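Local coordinates for protein prephenate dehydrogenase (Corynebacterium glutamicum ATCC 13032, PDB 3KTD) that probably catalyses the NAD(P)+-dependent oxidative decarboxylation of prephenate to 4-hydroxyphenylpyruvate, a step of tyrosine biosynthesis, at residues 7-12 / 165-170; 20-25 / 136-141; 145-150 / 178-183. All blocks are in the same frame, centred on the assembly; numbering follows the deposited sequence.

Contact 1. Residues 7-12 / 165-170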
loop_
_atom_site.group_PDB
_atom_site.type_symbol
_atom_site.label_atom_id
_atom_site.label_comp_id
_atom_site.label_asym_id
_atom_site.label_seq_id
_atom_site.Cartn_x
_atom_site.Cartn_y
_atom_site.Cartn_z
ATOM N N ILE A 7 -32.541 -9.030 15.759
ATOM C CA ILE A 7 -31.815 -9.909 16.697
ATOM C C ILE A 7 -32.730 -10.378 17.850
ATOM O O ILE A 7 -33.282 -9.568 18.597
ATOM C CB ILE A 7 -30.523 -9.207 17.255
ATOM C CG1 ILE A 7 -29.758 -8.456 16.152
ATOM C CG2 ILE A 7 -29.583 -10.226 17.900
ATOM C CD1 ILE A 7 -28.869 -7.339 16.675
ATOM N N SER A 8 -32.884 -11.693 17.986
ATOM C CA SER A 8 -33.776 -12.283 18.992
ATOM C C SER A 8 -33.212 -12.293 20.423
ATOM O O SER A 8 -33.928 -12.634 21.361
ATOM C CB SER A 8 -34.113 -13.720 18.603
ATOM O OG SER A 8 -33.058 -14.595 18.955
ATOM N N ARG A 9 -31.934 -11.958 20.584
ATOM C CA ARG A 9 -31.291 -11.938 21.896
ATOM C C ARG A 9 -30.643 -10.590 22.145
ATOM O O ARG A 9 -30.231 -9.920 21.198
ATOM C CB ARG A 9 -30.182 -12.983 21.967
ATOM C CG ARG A 9 -30.613 -14.417 21.855
ATOM C CD ARG A 9 -29.386 -15.313 21.740
ATOM N NE ARG A 9 -29.688 -16.735 21.905
ATOM C CZ ARG A 9 -30.168 -17.534 20.950
ATOM N NH1 ARG A 9 -30.429 -17.073 19.728
ATOM N NH2 ARG A 9 -30.397 -18.813 21.227
ATOM N N PRO A 10 -30.539 -10.185 23.423
ATOM C CA PRO A 10 -29.726 -9.005 23.720
ATOM C C PRO A 10 -28.249 -9.370 23.513
ATOM O O PRO A 10 -27.857 -10.502 23.828
ATOM C CB PRO A 10 -30.026 -8.733 25.195
ATOM C CG PRO A 10 -30.427 -10.067 25.750
ATOM C CD PRO A 10 -31.146 -10.763 24.637
ATOM N N VAL A 11 -27.460 -8.452 22.952
ATOM C CA VAL A 11 -26.037 -8.711 22.689
ATOM C C VAL A 11 -25.200 -8.309 23.901
ATOM O O VAL A 11 -25.415 -7.245 24.477
ATOM C CB VAL A 11 -25.538 -7.961 21.432
ATOM C CG1 VAL A 11 -24.046 -8.140 21.256
ATOM C CG2 VAL A 11 -26.262 -8.446 20.195
ATOM N N CYS A 12 -24.253 -9.168 24.277
ATOM C CA CYS A 12 -23.354 -8.931 25.418
ATOM C C CYS A 12 -21.878 -8.909 24.962
ATOM O O CYS A 12 -21.284 -9.966 24.724
ATOM C CB CYS A 12 -23.574 -10.011 26.477
ATOM S SG CYS A 12 -22.515 -9.905 27.935
ATOM N N ILE A 165 -28.514 -23.264 14.966
ATOM C CA ILE A 165 -28.990 -22.484 13.826
ATOM C C ILE A 165 -29.501 -21.127 14.327
ATOM O O ILE A 165 -29.283 -20.103 13.688
ATOM C CB ILE A 165 -30.077 -23.243 13.009
ATOM C CG1 ILE A 165 -29.477 -24.499 12.354
ATOM C CG2 ILE A 165 -30.668 -22.342 11.926
ATOM C CD1 ILE A 165 -30.469 -25.365 11.570
ATOM N N SER A 166 -30.148 -21.127 15.492
ATOM C CA SER A 166 -30.681 -19.903 16.092
ATOM C C SER A 166 -29.590 -18.907 16.510
ATOM O O SER A 166 -29.776 -17.696 16.391
ATOM C CB SER A 166 -31.552 -20.264 17.299
ATOM O OG SER A 166 -31.868 -19.125 18.064
ATOM N N ILE A 167 -28.475 -19.416 17.031
ATOM C CA ILE A 167 -27.339 -18.567 17.405
ATOM C C ILE A 167 -26.709 -17.985 16.139
ATOM O O ILE A 167 -26.411 -16.791 16.060
ATOM C CB ILE A 167 -26.267 -19.349 18.171
ATOM C CG1 ILE A 167 -26.787 -19.767 19.548
ATOM C CG2 ILE A 167 -25.011 -18.504 18.345
ATOM C CD1 ILE A 167 -25.906 -20.797 20.239
ATOM N N TRP A 168 -26.530 -18.842 15.143
ATOM C CA TRP A 168 -25.956 -18.421 13.873
ATOM C C TRP A 168 -26.753 -17.273 13.262
ATOM O O TRP A 168 -26.166 -16.292 12.809
ATOM C CB TRP A 168 -25.901 -19.600 12.907
ATOM C CG TRP A 168 -25.324 -19.264 11.590
ATOM C CD1 TRP A 168 -24.016 -19.331 11.231
ATOM C CD2 TRP A 168 -26.039 -18.827 10.436
ATOM N NE1 TRP A 168 -23.869 -18.955 9.920
ATOM C CE2 TRP A 168 -25.098 -18.640 9.410
ATOM C CE3 TRP A 168 -27.390 -18.571 10.170
ATOM C CZ2 TRP A 168 -25.456 -18.208 8.141
ATOM C CZ3 TRP A 168 -27.750 -18.141 8.899
ATOM C CH2 TRP A 168 -26.784 -17.965 7.902
ATOM N N LYS A 169 -28.079 -17.394 13.259
ATOM C CA LYS A 169 -28.940 -16.344 12.721
ATOM C C LYS A 169 -28.705 -15.012 13.425
ATOM O O LYS A 169 -28.414 -14.012 12.764
ATOM C CB LYS A 169 -30.414 -16.744 12.784
ATOM C CG LYS A 169 -30.780 -17.772 11.716
ATOM C CD LYS A 169 -32.294 -18.026 11.573
ATOM C CE LYS A 169 -32.844 -19.043 12.565
ATOM N NZ LYS A 169 -34.169 -19.519 12.099
ATOM N N ASP A 170 -28.790 -14.996 14.752
ATOM C CA ASP A 170 -28.559 -13.756 15.498
ATOM C C ASP A 170 -27.191 -13.103 15.179
ATOM O O ASP A 170 -27.093 -11.886 15.091
ATOM C CB ASP A 170 -28.708 -13.987 17.006
ATOM C CG ASP A 170 -30.171 -14.042 17.465
ATOM O OD1 ASP A 170 -31.081 -13.550 16.758
ATOM O OD2 ASP A 170 -30.413 -14.567 18.567
#
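This contact joins the lead-in to the first strand of the Rossmann-type nucleotide-binding domain with helix 162-177. A single carboxylate, that of Asp-170, does most of the work. Three donors from two consecutive residues of segment 7-12 converge on it. The backbone N of Ser-8 bonds Asp-170 OD1 at 2.9 Å and reaches it from above the carboxylate plane. The hydroxyl of the same serine gives its proton to Asp-170 OD2, Ser-8 OG to Asp-170 OD2 2.7 Å, along the syn lone pair. Ser-8 OG sits in the crowded position between backbone N and carbonyl carbon (chi1 80°), and the serine meets the carboxylate with both its N-H and its hydroxyl. The third donor is Arg-9. Arg-9 NH1 forms a salt bridge with Asp-170 OD2 at 2.8 Å, also from above the carboxylate plane. The two flat groups stand 77° apart, so they do not pair side by side.

Arg-9 NH1 has a second acceptor, Ser-166 OG at 3.0 Å, one helical turn before Asp-170. Both acceptors lie close to the guanidinium plane, at its edge. CG1 of Ile-167 lies over one face, toward its rim, 4.1 Å from Arg-9 NH2. The arginine chain is extended from CG to NE and runs past the carboxylate. Farther out, NE of Arg-9 is held in a salt bridge by Asp-69. The positive charge of Arg-9 and the donors of Ser-8 would favour the ionised form of Asp-170; Arg-9 shares its charge with Asp-69. Val-11 and Cys-12 enter the sheet beyond this point. CG2 of Ile-7, the residue before Ser-8, rests against the carboxylate, 3.8 Å from Asp-170 OD1.

Contact 2. Residues 20-25 / 136-141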
loop_
_atom_site.group_PDB
_atom_site.type_symbol
_atom_site.label_atom_id
_atom_site.label_comp_id
_atom_site.label_asym_id
_atom_site.label_seq_id
_atom_site.Cartn_x
_atom_site.Cartn_y
_atom_site.Cartn_z
ATOM N N GLY A 20 -15.117 -4.007 19.699
ATOM C CA GLY A 20 -16.204 -4.174 20.663
ATOM C C GLY A 20 -16.949 -2.890 20.970
ATOM O O GLY A 20 -18.178 -2.861 20.998
ATOM N N GLY A 21 -16.192 -1.823 21.200
ATOM C CA GLY A 21 -16.769 -0.524 21.512
ATOM C C GLY A 21 -17.596 0.005 20.361
ATOM O O GLY A 21 -18.741 0.440 20.557
ATOM N N SER A 22 -17.001 -0.032 19.170
ATOM C CA SER A 22 -17.679 0.360 17.932
ATOM C C SER A 22 -18.963 -0.430 17.695
ATOM O O SER A 22 -19.922 0.092 17.136
ATOM C CB SER A 22 -16.762 0.132 16.730
ATOM O OG SER A 22 -15.703 1.056 16.733
ATOM N N LEU A 23 -18.949 -1.699 18.086
ATOM C CA LEU A 23 -20.111 -2.556 17.960
ATOM C C LEU A 23 -21.180 -2.103 18.955
ATOM O O LEU A 23 -22.338 -1.995 18.597
ATOM C CB LEU A 23 -19.719 -4.016 18.202
ATOM C CG LEU A 23 -20.815 -5.075 18.087
ATOM C CD1 LEU A 23 -21.303 -5.212 16.654
ATOM C CD2 LEU A 23 -20.303 -6.406 18.611
ATOM N N LEU A 24 -20.778 -1.813 20.189
ATOM C CA LEU A 24 -21.710 -1.362 21.214
ATOM C C LEU A 24 -22.378 -0.076 20.766
ATOM O O LEU A 24 -23.599 0.081 20.899
ATOM C CB LEU A 24 -20.989 -1.124 22.545
ATOM C CG LEU A 24 -21.803 -0.551 23.717
ATOM C CD1 LEU A 24 -22.673 -1.599 24.343
ATOM C CD2 LEU A 24 -20.887 0.039 24.771
ATOM N N ARG A 25 -21.575 0.839 20.229
ATOM C CA ARG A 25 -22.085 2.136 19.794
ATOM C C ARG A 25 -23.073 2.001 18.637
ATOM O O ARG A 25 -24.134 2.635 18.659
ATOM C CB ARG A 25 -20.947 3.073 19.381
ATOM C CG ARG A 25 -20.091 3.633 20.510
ATOM C CD ARG A 25 -18.973 4.497 19.908
ATOM N NE ARG A 25 -18.135 5.176 20.897
ATOM C CZ ARG A 25 -18.484 6.268 21.575
ATOM N NH1 ARG A 25 -19.682 6.817 21.412
ATOM N NH2 ARG A 25 -17.634 6.803 22.444
ATOM N N ALA A 136 -10.803 4.298 21.270
ATOM C CA ALA A 136 -10.678 3.917 19.859
ATOM C C ALA A 136 -12.027 3.672 19.168
ATOM O O ALA A 136 -12.084 3.605 17.942
ATOM C CB ALA A 136 -9.817 2.671 19.741
ATOM N N SER A 137 -13.102 3.543 19.946
ATOM C CA SER A 137 -14.410 3.212 19.395
ATOM C C SER A 137 -15.039 4.359 18.622
ATOM O O SER A 137 -14.970 5.511 19.045
ATOM C CB SER A 137 -15.359 2.780 20.509
ATOM O OG SER A 137 -15.674 3.853 21.374
HETATM N N MSE A 138 -15.688 4.030 17.508
HETATM C CA MSE A 138 -16.333 5.034 16.656
HETATM C C MSE A 138 -17.684 4.562 16.125
HETATM O O MSE A 138 -18.129 3.451 16.423
HETATM C CB MSE A 138 -15.405 5.382 15.494
HETATM C CG MSE A 138 -14.980 4.182 14.679
HETATM SE SE MSE A 138 -13.521 4.601 13.485
HETATM C CE MSE A 138 -12.445 5.775 14.648
ATOM N N ASP A 139 -18.338 5.427 15.354
ATOM C CA ASP A 139 -19.625 5.108 14.732
ATOM C C ASP A 139 -19.439 4.669 13.284
ATOM O O ASP A 139 -18.525 5.121 12.597
ATOM C CB ASP A 139 -20.559 6.318 14.789
ATOM C CG ASP A 139 -21.013 6.646 16.202
ATOM O OD1 ASP A 139 -21.358 7.809 16.463
ATOM O OD2 ASP A 139 -21.028 5.748 17.052
ATOM N N GLY A 140 -20.300 3.762 12.835
ATOM C CA GLY A 140 -20.300 3.305 11.449
ATOM C C GLY A 140 -19.023 2.673 10.933
ATOM O O GLY A 140 -18.747 2.747 9.744
ATOM N N LEU A 141 -18.258 2.034 11.812
ATOM C CA LEU A 141 -17.022 1.365 11.413
ATOM C C LEU A 141 -17.277 0.244 10.411
ATOM O O LEU A 141 -16.487 0.033 9.481
ATOM C CB LEU A 141 -16.306 0.781 12.637
ATOM C CG LEU A 141 -15.058 -0.068 12.374
ATOM C CD1 LEU A 141 -13.938 0.777 11.778
ATOM C CD2 LEU A 141 -14.598 -0.750 13.652
#
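Two serine oxygens are each held twice: Ser-22 OG by the backbone O of Leu-18 and the N-H of Met-138, Ser-137 OG by Arg-25 NE and the backbone O of Trp-134. Arg-25 NE donates to Ser-137 OG at 2.8 Å in a nearly straight bond (172°). The serine oxygen lies in the guanidinium plane, at the edge. The arginine chain is extended from CG to NE, which carries NE across to the loop, while NH1 goes on to a salt bridge with Glu-50. OD2 of Asp-139 lies near the start of that chain, 3.5 Å from Arg-25 CB.

Met-138, a selenomethionine, donates its backbone N to Ser-22 OG at 3.1 Å and 176°. CD2 of Leu-141 packs beside Ser-22 OG at 3.7 Å. At Gly-21 the loop comes against bare helix backbone: Ser-137 CB is 3.6 Å from Gly-21 C.

Helix 18-29 carries Gly-20, the last glycine of a probable Rossmann GxGxxG motif. Its serine and arginine hold loop 136-141 by two nearly straight bonds with carbon contacts beside them, which is consistent with a directional polar attachment of the loop.

Contact 3. Residues 145-150 / 178-183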
loop_
_atom_site.group_PDB
_atom_site.type_symbol
_atom_site.label_atom_id
_atom_site.label_comp_id
_atom_site.label_asym_id
_atom_site.label_seq_id
_atom_site.Cartn_x
_atom_site.Cartn_y
_atom_site.Cartn_z
ATOM N N ALA A 145 -18.531 -2.762 5.303
ATOM C CA ALA A 145 -17.340 -3.562 5.592
ATOM C C ALA A 145 -17.752 -5.017 5.560
ATOM O O ALA A 145 -18.909 -5.336 5.844
ATOM C CB ALA A 145 -16.778 -3.217 6.951
ATOM N N VAL A 146 -16.820 -5.900 5.216
ATOM C CA VAL A 146 -17.113 -7.324 5.214
ATOM C C VAL A 146 -17.040 -7.852 6.640
ATOM O O VAL A 146 -16.156 -7.484 7.398
ATOM C CB VAL A 146 -16.117 -8.139 4.367
ATOM C CG1 VAL A 146 -16.440 -9.648 4.484
ATOM C CG2 VAL A 146 -16.113 -7.678 2.917
ATOM N N TRP A 147 -17.988 -8.710 6.996
ATOM C CA TRP A 147 -18.002 -9.373 8.296
ATOM C C TRP A 147 -18.173 -10.856 7.996
ATOM O O TRP A 147 -19.254 -11.291 7.610
ATOM C CB TRP A 147 -19.160 -8.842 9.155
ATOM C CG TRP A 147 -19.148 -9.249 10.612
ATOM C CD1 TRP A 147 -19.062 -10.511 11.104
ATOM C CD2 TRP A 147 -19.297 -8.385 11.754
ATOM N NE1 TRP A 147 -19.108 -10.488 12.478
ATOM C CE2 TRP A 147 -19.261 -9.198 12.902
ATOM C CE3 TRP A 147 -19.442 -7.003 11.917
ATOM C CZ2 TRP A 147 -19.357 -8.682 14.196
ATOM C CZ3 TRP A 147 -19.547 -6.489 13.213
ATOM C CH2 TRP A 147 -19.498 -7.326 14.328
ATOM N N VAL A 148 -17.103 -11.628 8.137
ATOM C CA VAL A 148 -17.196 -13.061 7.919
ATOM C C VAL A 148 -17.941 -13.726 9.088
ATOM O O VAL A 148 -17.708 -13.395 10.249
ATOM C CB VAL A 148 -15.812 -13.717 7.764
ATOM C CG1 VAL A 148 -15.948 -15.248 7.647
ATOM C CG2 VAL A 148 -15.078 -13.129 6.560
ATOM N N VAL A 149 -18.858 -14.630 8.758
ATOM C CA VAL A 149 -19.534 -15.459 9.753
ATOM C C VAL A 149 -19.345 -16.915 9.347
ATOM O O VAL A 149 -19.662 -17.292 8.224
ATOM C CB VAL A 149 -21.029 -15.140 9.856
ATOM C CG1 VAL A 149 -21.724 -16.163 10.742
ATOM C CG2 VAL A 149 -21.219 -13.742 10.392
ATOM N N THR A 150 -18.833 -17.729 10.263
ATOM C CA THR A 150 -18.554 -19.127 9.968
ATOM C C THR A 150 -19.779 -20.030 10.085
ATOM O O THR A 150 -20.829 -19.623 10.582
ATOM C CB THR A 150 -17.456 -19.662 10.877
ATOM O OG1 THR A 150 -17.878 -19.537 12.243
ATOM C CG2 THR A 150 -16.162 -18.884 10.648
ATOM N N VAL A 178 -25.501 -3.581 11.774
ATOM C CA VAL A 178 -24.508 -2.487 11.783
ATOM C C VAL A 178 -23.889 -2.215 10.382
ATOM O O VAL A 178 -22.704 -1.854 10.251
ATOM C CB VAL A 178 -23.393 -2.756 12.845
ATOM C CG1 VAL A 178 -24.006 -2.934 14.223
ATOM C CG2 VAL A 178 -22.549 -3.981 12.478
ATOM N N GLY A 179 -24.703 -2.406 9.346
ATOM C CA GLY A 179 -24.315 -2.130 7.961
ATOM C C GLY A 179 -23.242 -2.998 7.326
ATOM O O GLY A 179 -22.680 -2.625 6.299
ATOM N N ALA A 180 -22.944 -4.158 7.899
ATOM C CA ALA A 180 -21.903 -5.008 7.324
ATOM C C ALA A 180 -22.430 -5.867 6.192
ATOM O O ALA A 180 -23.632 -6.010 5.999
ATOM C CB ALA A 180 -21.267 -5.884 8.384
ATOM N N GLU A 181 -21.499 -6.412 5.427
ATOM C CA GLU A 181 -21.811 -7.354 4.379
ATOM C C GLU A 181 -21.340 -8.698 4.914
ATOM O O GLU A 181 -20.141 -8.908 5.092
ATOM C CB GLU A 181 -21.089 -6.975 3.089
ATOM C CG GLU A 181 -21.433 -5.566 2.574
ATOM C CD GLU A 181 -20.857 -5.267 1.181
ATOM O OE1 GLU A 181 -20.032 -6.062 0.663
ATOM O OE2 GLU A 181 -21.236 -4.225 0.604
ATOM N N VAL A 182 -22.283 -9.591 5.217
ATOM C CA VAL A 182 -21.924 -10.871 5.812
ATOM C C VAL A 182 -21.510 -11.856 4.740
ATOM O O VAL A 182 -22.297 -12.185 3.876
ATOM C CB VAL A 182 -23.068 -11.490 6.617
ATOM C CG1 VAL A 182 -22.608 -12.811 7.230
ATOM C CG2 VAL A 182 -23.559 -10.525 7.702
ATOM N N VAL A 183 -20.266 -12.314 4.808
ATOM C CA VAL A 183 -19.742 -13.329 3.903
ATOM C C VAL A 183 -19.553 -14.597 4.717
ATOM O O VAL A 183 -18.825 -14.589 5.701
ATOM C CB VAL A 183 -18.371 -12.932 3.339
ATOM C CG1 VAL A 183 -17.802 -14.048 2.489
ATOM C CG2 VAL A 183 -18.490 -11.678 2.541
#
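Two parallel strands pair here, 146-149 and 181-184, at one edge of the main sheet. Helix 162-177 links them in a beta-alpha-beta crossover, and 181-184 is an edge strand of the sheet within the chain. Val-146, Trp-147 and Val-148 pair with Glu-181, Val-182 and Val-183. Four backbone bonds hold the register, and donors come from each strand in turn. Glu-181 N to Ala-145 O is the shortest, 2.8 Å, and lies in the carbonyl plane. The other three donors, such as Val-149 N to Val-183 O at 3.1 Å, stand above the carbonyl plane.

On one face Val-146 CG1 meets Val-183 CG2 at 3.5 Å. On the other, CB of Trp-147 lies 3.7 Å from Ala-180 CB. Trp-147 CZ3 reaches Val-178 CG2 at 4.0 Å. Helix 162-177 lies over this face, with Met-174 and Ala-175 against Trp-147. That helix closes in a Schellman motif with Gly-179 at positive phi, which turns the chain into the second strand. OE1 of Glu-181 forms a salt bridge with Arg-312.

Backbone bonds therefore set the alignment. Both faces are largely apolar: that of Trp-147 packs on helix 162-177, that of Val-146, Val-148 and Val-183 on the second subunit.

Overall arrangement
Contact 3 is the buried one, sheet pairing with apolar faces, and it reaches the subunit interface. Contacts 1 and 2 are only partly buried, and side-chain polar bonds dominate both. Contact 1 uses a charged pair. Across its two segments contact 2 uses serine oxygens, its arginine finding its acid, Glu-50, elsewhere. Contacts 1 and 3 share the unit built round helix 162-177: Trp-168 NE1 comes within 3.2 Å of Thr-150 O. Contacts 2 and 3 meet where Leu-23 CD1 packs 3.6 Å from Trp-147 CH2. Contacts 1 and 2 do not touch, though strand 11-14 is followed in the chain by helix 18-29; their centres are about 19 Å apart.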